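Local coordinates for protein ESSC (Geobacillus thermodenitrificans, PDB 5FWH) that supplies the N-terminal forkhead-associated (FHA) domain of EssC, an FtsK/SpoIIIE-type ATPase component of the bacterial type VII secretion apparatus, at residues V178-S181 with E182-S186. Numbering follows the deposited sequence.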
ATOM      1  N   VAL A 178       7.250   1.391   9.252  1.00 35.40           N
ATOM      2  CA  VAL A 178       7.117   0.820   7.929  1.00 36.82           C
ATOM      3  C   VAL A 178       6.524  -0.569   7.966  1.00 37.73           C
ATOM      4  O   VAL A 178       7.054  -1.378   8.685  1.00 42.29           O
ATOM      5  CB  VAL A 178       8.503   0.723   7.288  1.00 36.94           C
ATOM      6  CG1 VAL A 178       8.386   0.125   5.874  1.00 35.47           C
ATOM      7  CG2 VAL A 178       9.118   2.101   7.328  1.00 37.58           C
ATOM      8  N   THR A 179       5.429  -0.862   7.253  1.00 37.81           N
ATOM      9  CA  THR A 179       4.867  -2.224   7.291  1.00 43.05           C
ATOM     10  C   THR A 179       4.929  -2.759   5.892  1.00 42.32           C
ATOM     11  O   THR A 179       4.701  -2.015   4.951  1.00 41.17           O
ATOM     12  CB  THR A 179       3.449  -2.263   7.850  1.00 45.48           C
ATOM     13  OG1 THR A 179       3.521  -1.671   9.138  1.00 50.62           O
ATOM     14  CG2 THR A 179       2.938  -3.696   7.999  1.00 48.99           C
ATOM     15  N   SER A 180       5.246  -4.038   5.787  1.00 40.83           N
ATOM     16  CA  SER A 180       5.635  -4.629   4.537  1.00 42.46           C
ATOM     17  C   SER A 180       5.419  -6.105   4.610  1.00 46.48           C
ATOM     18  O   SER A 180       5.660  -6.718   5.627  1.00 47.64           O
ATOM     19  CB  SER A 180       7.118  -4.441   4.311  1.00 42.56           C
ATOM     20  OG  SER A 180       7.493  -4.947   3.060  1.00 42.61           O
ATOM     21  N   SER A 181       5.062  -6.680   3.484  1.00 50.89           N
ATOM     22  CA  SER A 181       5.046  -8.125   3.342  1.00 55.94           C
ATOM     23  C   SER A 181       6.423  -8.728   3.157  1.00 58.20           C
ATOM     24  O   SER A 181       6.524  -9.909   3.253  1.00 59.57           O
ATOM     25  CB  SER A 181       4.072  -8.590   2.235  1.00 56.68           C
ATOM     26  OG  SER A 181       3.797  -7.563   1.288  1.00 60.58           O
ATOM     27  N   GLU A 182       7.473  -7.951   2.922  1.00 58.83           N
ATOM     28  CA  GLU A 182       8.835  -8.509   2.888  1.00 63.76           C
ATOM     29  C   GLU A 182       9.629  -7.871   3.996  1.00 63.61           C
ATOM     30  O   GLU A 182       9.225  -6.807   4.490  1.00 57.09           O
ATOM     31  CB  GLU A 182       9.527  -8.179   1.586  1.00 69.19           C
ATOM     32  CG  GLU A 182       8.609  -8.069   0.390  1.00 74.34           C
ATOM     33  CD  GLU A 182       9.360  -8.034  -0.937  1.00 80.85           C
ATOM     34  OE1 GLU A 182      10.613  -7.926  -0.937  1.00 83.60           O
ATOM     35  OE2 GLU A 182       8.690  -8.121  -2.000  1.00 87.88           O
ATOM     36  N   GLU A 183      10.760  -8.488   4.367  1.00 63.18           N
ATOM     37  CA  GLU A 183      11.739  -7.814   5.214  1.00 63.61           C
ATOM     38  C   GLU A 183      12.210  -6.495   4.499  1.00 60.98           C
ATOM     39  O   GLU A 183      12.426  -6.419   3.254  1.00 62.48           O
ATOM     40  CB  GLU A 183      12.942  -8.713   5.638  1.00 69.94           C
ATOM     41  CG  GLU A 183      12.694  -9.730   6.774  1.00 74.23           C
ATOM     42  CD  GLU A 183      13.517  -9.490   8.059  1.00 79.53           C
ATOM     43  OE1 GLU A 183      13.333  -8.456   8.748  1.00 82.80           O
ATOM     44  OE2 GLU A 183      14.363 -10.340   8.415  1.00 79.48           O
ATOM     45  N   VAL A 184      12.283  -5.442   5.293  1.00 53.98           N
ATOM     46  CA  VAL A 184      12.683  -4.154   4.813  1.00 52.55           C
ATOM     47  C   VAL A 184      14.186  -4.061   5.011  1.00 52.34           C
ATOM     48  O   VAL A 184      14.689  -4.464   6.037  1.00 51.98           O
ATOM     49  CB  VAL A 184      12.004  -3.081   5.654  1.00 51.57           C
ATOM     50  CG1 VAL A 184      12.520  -1.716   5.295  1.00 49.87           C
ATOM     51  CG2 VAL A 184      10.510  -3.158   5.389  1.00 53.46           C
ATOM     52  N   VAL A 185      14.866  -3.477   4.041  1.00 51.60           N
ATOM     53  CA  VAL A 185      16.287  -3.245   4.108  1.00 52.12           C
ATOM     54  C   VAL A 185      16.504  -1.779   4.300  1.00 50.81           C
ATOM     55  O   VAL A 185      16.022  -0.963   3.496  1.00 48.39           O
ATOM     56  CB  VAL A 185      16.961  -3.698   2.821  1.00 55.11           C
ATOM     57  CG1 VAL A 185      18.491  -3.516   2.919  1.00 55.93           C
ATOM     58  CG2 VAL A 185      16.593  -5.158   2.558  1.00 57.79           C
ATOM     59  N   SER A 186      17.179  -1.461   5.409  1.00 49.77           N
ATOM     60  CA  SER A 186      17.349  -0.096   5.842  1.00 51.10           C
ATOM     61  C   SER A 186      18.698   0.177   6.459  1.00 50.61           C
ATOM     62  O   SER A 186      19.192  -0.589   7.246  1.00 54.65           O
ATOM     63  CB  SER A 186      16.249   0.307   6.873  1.00 49.49           C
ATOM     64  OG  SER A 186      16.192   1.749   6.953  1.00 48.40           O
TER
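The chain bends between S180 and E182 as it leaves strand 175-180, bringing the S180 hydroxyl up to the E182 carbonyl: V178 to S180 are extended, S181 breaks the extended run, and E182 to V184 return to extended values, so the backbone swings round into an open bend. Inside it the hydroxyl of S180 donates to the carbonyl of E182, OG to O 2.9 Å. The C=O...donor angle is 123°, and OG sits 20° off the carbonyl plane. With OG anti to the backbone N (chi1 -177°), the hydroxyl reaches forward into the bend. Replacing S180 by an alanine is likely to leave the E182 carbonyl without this donor and the bend freer to flex.

The bend carries the chain from one sheet of an FHA-type beta-sandwich to the other: strand 175-180 pairs with 94-99, whereas the short, weakly bonded 185-186 lies beside 116-117 at the edge of the opposing sheet. V184 turns back into the space between them. Its CG2 lies 3.8 Å from CB of S180 and 3.9 Å from CG1 of V178, the two valines meeting by single methyl branches at a slant. M166, Y98 and I116 also touch both valines, which thus pack between the two sheets. On the outer side of the bend E182, extended beyond CG, sends OE2 to a salt bridge with R72. The hydroxyl of Y96 is hydrogen-bonded to the V184 amide and to OE1 of E183.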